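Local coordinates for uncharacterized conserved protein (Staphylococcus epidermidis, PDB 3FRM), which is of unknown function but contains a GNAT-type acetyltransferase domain and so may transfer acetyl groups from acetyl-coenzyme A, at residues K18-D22 / S23-I27; M63-Q67 / S68-L72; E80-D83 / E84-E88. All coordinates share one frame; numbering follows the deposited sequence.

Interaction 1 of 3, residues K18-D22 / S23-I27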
loop_
_atom_site.group_PDB
_atom_site.type_symbol
_atom_site.label_atom_id
_atom_site.label_comp_id
_atom_site.label_asym_id
_atom_site.label_seq_id
_atom_site.Cartn_x
_atom_site.Cartn_y
_atom_site.Cartn_z
ATOM N N LYS A 18 2.152 -21.609 -20.801
ATOM C CA LYS A 18 0.839 -22.122 -20.475
ATOM C C LYS A 18 0.812 -23.589 -20.816
ATOM O O LYS A 18 0.922 -23.935 -21.964
ATOM C CB LYS A 18 -0.165 -21.453 -21.342
ATOM C CG LYS A 18 -1.487 -21.261 -20.684
ATOM C CD LYS A 18 -2.200 -20.114 -21.386
ATOM C CE LYS A 18 -2.926 -20.616 -22.606
ATOM N NZ LYS A 18 -3.145 -19.458 -23.497
ATOM N N ILE A 19 0.660 -24.439 -19.817
ATOM C CA ILE A 19 0.586 -25.881 -20.011
ATOM C C ILE A 19 -0.842 -26.313 -20.384
ATOM O O ILE A 19 -1.080 -27.014 -21.351
ATOM C CB ILE A 19 1.033 -26.605 -18.703
ATOM C CG1 ILE A 19 2.355 -26.039 -18.189
ATOM C CG2 ILE A 19 1.109 -28.089 -18.889
ATOM C CD1 ILE A 19 3.447 -25.881 -19.307
ATOM N N THR A 20 -1.795 -25.873 -19.601
ATOM C CA THR A 20 -3.166 -26.272 -19.777
ATOM C C THR A 20 -4.027 -25.055 -19.506
ATOM O O THR A 20 -3.725 -24.260 -18.635
ATOM C CB THR A 20 -3.466 -27.420 -18.785
ATOM O OG1 THR A 20 -3.668 -28.625 -19.514
ATOM C CG2 THR A 20 -4.660 -27.140 -17.925
ATOM N N GLU A 21 -5.088 -24.889 -20.273
ATOM C CA GLU A 21 -6.078 -23.902 -19.940
ATOM C C GLU A 21 -7.431 -24.506 -20.202
ATOM O O GLU A 21 -7.668 -24.982 -21.312
ATOM C CB GLU A 21 -5.942 -22.662 -20.786
ATOM C CG GLU A 21 -6.996 -21.631 -20.371
ATOM C CD GLU A 21 -6.780 -20.264 -20.962
ATOM O OE1 GLU A 21 -5.701 -20.014 -21.590
ATOM O OE2 GLU A 21 -7.696 -19.417 -20.785
ATOM N N ASP A 22 -8.304 -24.489 -19.195
ATOM C CA ASP A 22 -9.679 -24.948 -19.355
ATOM C C ASP A 22 -10.614 -23.970 -18.655
ATOM O O ASP A 22 -10.200 -22.885 -18.322
ATOM C CB ASP A 22 -9.843 -26.363 -18.844
ATOM C CG ASP A 22 -9.586 -26.484 -17.367
ATOM O OD1 ASP A 22 -9.135 -27.575 -16.913
ATOM O OD2 ASP A 22 -9.820 -25.508 -16.641
ATOM N N SER A 23 -11.864 -24.320 -18.420
ATOM C CA SER A 23 -12.762 -23.305 -17.890
ATOM C C SER A 23 -12.489 -22.962 -16.430
ATOM O O SER A 23 -12.860 -21.877 -15.980
ATOM C CB SER A 23 -14.211 -23.691 -18.043
ATOM O OG SER A 23 -14.499 -24.754 -17.161
ATOM N N ARG A 24 -11.837 -23.841 -15.688
ATOM C CA ARG A 24 -11.571 -23.450 -14.315
ATOM C C ARG A 24 -10.216 -22.815 -14.004
ATOM O O ARG A 24 -10.142 -22.028 -13.047
ATOM C CB ARG A 24 -11.908 -24.548 -13.276
ATOM C CG ARG A 24 -11.710 -25.946 -13.666
ATOM C CD ARG A 24 -12.026 -26.863 -12.461
ATOM N NE ARG A 24 -10.924 -27.794 -12.253
ATOM C CZ ARG A 24 -9.932 -27.680 -11.348
ATOM N NH1 ARG A 24 -8.989 -28.630 -11.291
ATOM N NH2 ARG A 24 -9.895 -26.683 -10.471
ATOM N N LYS A 25 -9.176 -23.139 -14.791
ATOM C CA LYS A 25 -7.789 -22.758 -14.473
ATOM C C LYS A 25 -6.777 -22.848 -15.628
ATOM O O LYS A 25 -6.895 -23.657 -16.526
ATOM C CB LYS A 25 -7.266 -23.657 -13.368
ATOM C CG LYS A 25 -7.473 -25.118 -13.706
ATOM C CD LYS A 25 -6.214 -25.868 -13.679
ATOM C CE LYS A 25 -6.464 -27.422 -13.731
ATOM N NZ LYS A 25 -7.385 -27.837 -14.828
ATOM N N ALA A 26 -5.765 -22.008 -15.565
ATOM C CA ALA A 26 -4.631 -22.045 -16.466
ATOM C C ALA A 26 -3.481 -22.490 -15.593
ATOM O O ALA A 26 -3.345 -22.001 -14.490
ATOM C CB ALA A 26 -4.353 -20.614 -17.042
ATOM N N ILE A 27 -2.683 -23.432 -16.055
ATOM C CA ILE A 27 -1.472 -23.867 -15.333
ATOM C C ILE A 27 -0.190 -23.399 -16.056
ATOM O O ILE A 27 -0.053 -23.642 -17.235
ATOM C CB ILE A 27 -1.428 -25.361 -15.279
ATOM C CG1 ILE A 27 -2.635 -25.895 -14.482
ATOM C CG2 ILE A 27 -0.057 -25.853 -14.775
ATOM C CD1 ILE A 27 -2.514 -27.394 -14.195
#
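Asp22 and Lys25 meet across the turn through both oxygens of the carboxylate. OD1 of Asp22 forms a salt bridge with NZ of Lys25 at 2.7 Å. The lysine chain crosses the aspartate obliquely, bent at chi2 and again at its last torsion, which brings NZ back to the acid. OD2 of Asp22 serves the backbone instead, accepting from Arg24 N at 2.8 Å and from Lys25 N at 3.1 Å. These donors arrive from opposite faces of the carboxylate plane, Arg24 N on the anti side and Lys25 N nearly in line with the C-O bond. With CG of Asp22 set between its backbone N and carbonyl carbon (chi1 64°), the acid leans over the turn, and the OD2-to-Arg24 N bond closes an Asx turn. Asp22 N in turn donates to Lys25 O at 3.1 Å.

This is the tight end of a beta hairpin, whose strands 18-21 and 25-27 run at 160° to one another. Ser23 and Arg24 form the two-residue turn, with backbone angles close to type I. Further along, Ile27 uses both its backbone groups: its N donates to Thr20 O at 2.9 Å, while its O accepts from Ile19 N at 2.8 Å. Two consecutive residues thus face one, and Ile19 has a helical psi (-51°), consistent with a classic beta bulge. On the side of Thr20, its CG2 lies 4.2 Å from Ile27 CG1, the two side chains pointing the same way. The other side bears Glu21, whose OE1 bridges to Lys18 NZ at 3.2 Å along the same strand; OE2 of Glu21 is paired with Lys45, which also donates to Asp22 O. Arg24 sends its guanidinium to Asp56 on helix 50-66.

Interaction 2 of 3, residues M63-Q67 / S68-L72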
loop_
_atom_site.group_PDB
_atom_site.type_symbol
_atom_site.label_atom_id
_atom_site.label_comp_id
_atom_site.label_asym_id
_atom_site.label_seq_id
_atom_site.Cartn_x
_atom_site.Cartn_y
_atom_site.Cartn_z
HETATM N N MSE A 63 3.732 -31.829 -10.002
HETATM C CA MSE A 63 4.374 -31.144 -11.098
HETATM C C MSE A 63 5.628 -30.451 -10.652
HETATM O O MSE A 63 6.663 -30.561 -11.288
HETATM C CB MSE A 63 3.434 -30.120 -11.722
HETATM C CG MSE A 63 2.362 -30.822 -12.456
HETATM SE SE MSE A 63 1.176 -29.751 -13.557
HETATM C CE MSE A 63 2.361 -28.923 -14.858
ATOM N N HIS A 64 5.520 -29.707 -9.570
ATOM C CA HIS A 64 6.580 -28.834 -9.196
ATOM C C HIS A 64 7.760 -29.661 -8.753
ATOM O O HIS A 64 8.910 -29.431 -9.234
ATOM C CB HIS A 64 6.095 -27.853 -8.139
ATOM C CG HIS A 64 5.371 -26.658 -8.703
ATOM N ND1 HIS A 64 5.024 -25.567 -7.934
ATOM C CD2 HIS A 64 4.972 -26.364 -9.967
ATOM C CE1 HIS A 64 4.439 -24.660 -8.701
ATOM N NE2 HIS A 64 4.385 -25.123 -9.933
ATOM N N LEU A 65 7.518 -30.654 -7.883
ATOM C CA LEU A 65 8.650 -31.484 -7.452
ATOM C C LEU A 65 9.317 -32.204 -8.625
ATOM O O LEU A 65 10.515 -32.432 -8.627
ATOM C CB LEU A 65 8.245 -32.491 -6.382
ATOM C CG LEU A 65 8.001 -31.876 -5.012
ATOM C CD1 LEU A 65 7.398 -32.939 -4.057
ATOM C CD2 LEU A 65 9.335 -31.340 -4.464
ATOM N N ASN A 66 8.521 -32.597 -9.621
ATOM C CA ASN A 66 9.091 -33.226 -10.807
ATOM C C ASN A 66 10.156 -32.372 -11.544
ATOM O O ASN A 66 11.082 -32.930 -12.107
ATOM C CB ASN A 66 7.982 -33.664 -11.743
ATOM C CG ASN A 66 8.495 -34.379 -12.979
ATOM O OD1 ASN A 66 8.979 -35.519 -12.918
ATOM N ND2 ASN A 66 8.340 -33.718 -14.130
ATOM N N GLN A 67 10.015 -31.045 -11.543
ATOM C CA GLN A 67 10.988 -30.168 -12.187
ATOM C C GLN A 67 11.850 -29.481 -11.137
ATOM O O GLN A 67 12.504 -28.506 -11.450
ATOM C CB GLN A 67 10.305 -29.106 -13.125
ATOM C CG GLN A 67 9.338 -28.118 -12.427
ATOM C CD GLN A 67 8.757 -27.002 -13.346
ATOM O OE1 GLN A 67 8.553 -27.206 -14.557
ATOM N NE2 GLN A 67 8.456 -25.830 -12.757
ATOM N N SER A 68 11.842 -29.970 -9.885
ATOM C CA SER A 68 12.651 -29.348 -8.847
ATOM C C SER A 68 12.243 -27.904 -8.529
ATOM O O SER A 68 13.115 -27.068 -8.255
ATOM C CB SER A 68 14.139 -29.373 -9.271
ATOM O OG SER A 68 14.609 -30.719 -9.409
ATOM N N SER A 69 10.940 -27.605 -8.623
ATOM C CA SER A 69 10.309 -26.423 -8.061
ATOM C C SER A 69 9.857 -26.819 -6.639
ATOM O O SER A 69 9.397 -27.954 -6.420
ATOM C CB SER A 69 9.057 -26.124 -8.877
ATOM O OG SER A 69 9.314 -25.296 -10.024
ATOM N N TYR A 70 9.978 -25.937 -5.655
ATOM C CA TYR A 70 9.726 -26.377 -4.272
ATOM C C TYR A 70 8.660 -25.575 -3.552
ATOM O O TYR A 70 8.465 -25.765 -2.343
ATOM C CB TYR A 70 11.015 -26.426 -3.437
ATOM C CG TYR A 70 12.097 -27.259 -4.096
ATOM C CD1 TYR A 70 11.953 -28.646 -4.230
ATOM C CD2 TYR A 70 13.264 -26.652 -4.587
ATOM C CE1 TYR A 70 12.915 -29.410 -4.831
ATOM C CE2 TYR A 70 14.249 -27.394 -5.185
ATOM C CZ TYR A 70 14.065 -28.775 -5.303
ATOM O OH TYR A 70 15.029 -29.492 -5.921
ATOM N N HIS A 71 7.935 -24.735 -4.292
ATOM C CA HIS A 71 6.937 -23.892 -3.700
ATOM C C HIS A 71 5.559 -24.298 -4.221
ATOM O O HIS A 71 5.442 -25.158 -5.089
ATOM C CB HIS A 71 7.244 -22.481 -4.133
ATOM C CG HIS A 71 7.012 -22.264 -5.586
ATOM N ND1 HIS A 71 7.955 -22.592 -6.540
ATOM C CD2 HIS A 71 5.918 -21.812 -6.257
ATOM C CE1 HIS A 71 7.462 -22.308 -7.740
ATOM N NE2 HIS A 71 6.229 -21.830 -7.599
ATOM N N LEU A 72 4.508 -23.608 -3.747
ATOM C CA LEU A 72 3.175 -23.816 -4.231
ATOM C C LEU A 72 2.502 -22.446 -4.376
ATOM O O LEU A 72 2.686 -21.581 -3.527
ATOM C CB LEU A 72 2.368 -24.661 -3.236
ATOM C CG LEU A 72 2.672 -26.097 -2.902
ATOM C CD1 LEU A 72 1.441 -26.683 -2.153
ATOM C CD2 LEU A 72 2.923 -26.879 -4.170
#
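The backbone turns back on the helix end as Ser69 N donates to His64 O at 2.8 Å and Ser68 N to Leu65 O at 3.1 Å, with Ser68 at positive phi (64°). Both donors sit above the planes of their carbonyl groups. Beneath this reversal the His64 ring reaches forward: ND1 gives its hydrogen to His71 O at 2.9 Å, almost straight (175°), with the oxygen lying in the ring plane. That bond fixes the rotation of the imidazole. The His71 ring is tilted at 46° to it and presents one face to His64, CE1 of which comes within 3.5 Å of His71 NE2; this nitrogen is engaged by Asn40 O. Ser69 CB packs on His64 CB at 3.5 Å. The hydroxyl of Ser69 accepts from Gln67 NE2 at 2.9 Å, in the amide plane, and is also bonded to Pro34 O, while Gln67 NE2 has a second partner in Asn40 OD1. On the outer side, Leu65 CD2 touches the edge of the Tyr70 ring at CD1, 3.8 Å away, the two side chains crossing at about a right angle. The paired bonds, from Ser69 to His64 and from Ser68 to Leu65, together with the positive phi of Ser68 as C-prime residue, are those of a Schellman motif ending helix 50-66.

Interaction 3 of 3, residues E80-D83 / E84-E88. With SO4 (sulfate ion), chain J.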
loop_
_atom_site.group_PDB
_atom_site.type_symbol
_atom_site.label_atom_id
_atom_site.label_comp_id
_atom_site.label_asym_id
_atom_site.label_seq_id
_atom_site.Cartn_x
_atom_site.Cartn_y
_atom_site.Cartn_z
ATOM N N GLU A 80 -13.074 -11.876 -6.974
ATOM C CA GLU A 80 -13.797 -12.818 -6.122
ATOM C C GLU A 80 -13.132 -13.002 -4.753
ATOM O O GLU A 80 -11.948 -13.256 -4.706
ATOM C CB GLU A 80 -13.931 -14.150 -6.856
ATOM C CG GLU A 80 -15.030 -14.076 -7.957
ATOM C CD GLU A 80 -15.199 -15.369 -8.736
ATOM O OE1 GLU A 80 -15.260 -16.464 -8.131
ATOM O OE2 GLU A 80 -15.275 -15.296 -9.980
ATOM N N LYS A 81 -13.916 -12.812 -3.688
ATOM C CA LYS A 81 -13.630 -13.136 -2.290
ATOM C C LYS A 81 -13.693 -14.635 -2.108
ATOM O O LYS A 81 -14.545 -15.251 -2.691
ATOM C CB LYS A 81 -14.728 -12.537 -1.371
ATOM C CG LYS A 81 -14.813 -10.979 -1.329
ATOM C CD LYS A 81 -13.436 -10.350 -0.925
ATOM C CE LYS A 81 -13.104 -10.497 0.562
ATOM N NZ LYS A 81 -14.147 -9.864 1.443
ATOM N N ILE A 82 -12.796 -15.201 -1.305
ATOM C CA ILE A 82 -12.678 -16.648 -1.044
ATOM C C ILE A 82 -13.563 -17.095 0.124
ATOM O O ILE A 82 -13.684 -16.402 1.129
ATOM C CB ILE A 82 -11.228 -16.960 -0.678
ATOM C CG1 ILE A 82 -10.297 -16.300 -1.679
ATOM C CG2 ILE A 82 -10.930 -18.440 -0.639
ATOM C CD1 ILE A 82 -8.779 -16.534 -1.317
ATOM N N ASP A 83 -14.179 -18.257 0.015
ATOM C CA ASP A 83 -15.068 -18.644 1.094
ATOM C C ASP A 83 -14.269 -18.889 2.377
ATOM O O ASP A 83 -13.078 -19.254 2.347
ATOM C CB ASP A 83 -15.908 -19.867 0.731
ATOM C CG ASP A 83 -16.825 -20.277 1.858
ATOM O OD1 ASP A 83 -16.431 -21.201 2.606
ATOM O OD2 ASP A 83 -17.914 -19.632 2.050
ATOM N N GLU A 84 -14.930 -18.658 3.499
ATOM C CA GLU A 84 -14.349 -18.852 4.806
ATOM C C GLU A 84 -13.665 -20.224 4.986
ATOM O O GLU A 84 -12.516 -20.334 5.443
ATOM C CB GLU A 84 -15.423 -18.700 5.869
ATOM C CG GLU A 84 -14.812 -18.728 7.261
ATOM C CD GLU A 84 -15.774 -19.236 8.306
ATOM O OE1 GLU A 84 -16.872 -18.609 8.462
ATOM O OE2 GLU A 84 -15.415 -20.253 8.972
ATOM N N VAL A 85 -14.375 -21.256 4.586
ATOM C CA VAL A 85 -13.935 -22.602 4.810
ATOM C C VAL A 85 -12.590 -22.881 4.103
ATOM O O VAL A 85 -11.682 -23.580 4.671
ATOM C CB VAL A 85 -15.031 -23.561 4.403
ATOM C CG1 VAL A 85 -14.574 -25.004 4.628
ATOM C CG2 VAL A 85 -16.317 -23.242 5.213
ATOM N N LEU A 86 -12.444 -22.280 2.911
ATOM C CA LEU A 86 -11.253 -22.450 2.112
ATOM C C LEU A 86 -10.129 -21.552 2.653
ATOM O O LEU A 86 -8.952 -21.955 2.680
ATOM C CB LEU A 86 -11.578 -22.174 0.643
ATOM C CG LEU A 86 -10.386 -22.060 -0.329
ATOM C CD1 LEU A 86 -9.587 -23.308 -0.299
ATOM C CD2 LEU A 86 -10.819 -21.790 -1.738
ATOM N N LEU A 87 -10.471 -20.322 3.072
ATOM C CA LEU A 87 -9.482 -19.471 3.723
ATOM C C LEU A 87 -8.911 -20.248 4.884
ATOM O O LEU A 87 -7.696 -20.287 5.068
ATOM C CB LEU A 87 -10.083 -18.195 4.266
ATOM C CG LEU A 87 -10.258 -17.053 3.246
ATOM C CD1 LEU A 87 -11.129 -15.931 3.872
ATOM C CD2 LEU A 87 -8.909 -16.522 2.726
ATOM N N GLU A 88 -9.799 -20.858 5.652
ATOM C CA GLU A 88 -9.413 -21.527 6.849
ATOM C C GLU A 88 -8.428 -22.637 6.533
ATOM O O GLU A 88 -7.399 -22.765 7.197
ATOM C CB GLU A 88 -10.642 -22.077 7.554
ATOM C CG GLU A 88 -10.327 -22.356 8.979
ATOM C CD GLU A 88 -11.170 -23.490 9.536
ATOM O OE1 GLU A 88 -11.002 -23.870 10.731
ATOM O OE2 GLU A 88 -12.032 -23.992 8.774
HETATM S S SO4 J . -13.189 -8.013 4.489
HETATM O O1 SO4 J . -12.342 -7.147 3.685
HETATM O O2 SO4 J . -13.157 -9.367 3.941
HETATM O O3 SO4 J . -12.686 -8.047 5.866
HETATM O O4 SO4 J . -14.548 -7.499 4.628
#
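An N-cap begins helix 84-92, and a hydrophobic staple brackets it: Asp83 is the cap residue, with Ile82 just before it meeting Leu87 in the first turn. OD1 of Asp83 accepts from Val85 N at 2.9 Å, the donor lying 47° out of the carboxylate plane. The acid reaches it because CG stands anti to the backbone N (chi1 180°), so the carboxylate swings forward over the helix start, where the helix dipole would probably reinforce the bond. The carbonyl O of Asp83 opens the regular helical pattern, accepting from Leu87 N at 2.9 Å nearly head-on; Leu86 N adds only a weak bond to the same oxygen.

On the inner side, Ile82 lies obliquely across two leucines. Its CB approaches CG of Leu87 at 4.0 Å, the staple proper, and its CG2 branch touches CD2 of Leu86 at 3.5 Å. Phe76, at the start of the same loop, packs on both Ile82 and Leu86, and Met47, from the loop after strand 41-44, adds to the cover of Ile82.

Lys81, just upstream, turns its amine towards the second subunit and a sulfate probably taken up from the crystallisation liquor. There the backbone N atoms of Gly203, Gly205 and Ser206 of the second subunit, with its Arg237, also grip the anion. That glycine-rich loop resembles the pyrophosphate-binding loop of GNAT enzymes, so the sulfate may mimic a coenzyme A phosphate. The lysine chain is bent at chi2, chi3 and chi4, and its NZ donates to sulfate O2 at 2.7 Å.

From the N terminus the three contacts follow one another in series, neither nested nor crossed, each joining two adjoining pieces of chain. Interaction 1 closes the hairpin of strands 17-21 and 25-29, the first being an outermost strand of the sheet within this chain. Interaction 2 ends helix 50-66 and leads into strand 72-75; interaction 3 starts helix 84-92 after that strand. Interactions 1 and 2 touch, CG2 of Ile27 packing on CE of Met63 at 3.9 Å, which ties hairpin to helix. Interaction 3 touches neither, its nearest atoms lying about 9 Å from interaction 1 and about 12 Å from interaction 2, and it faces the second subunit.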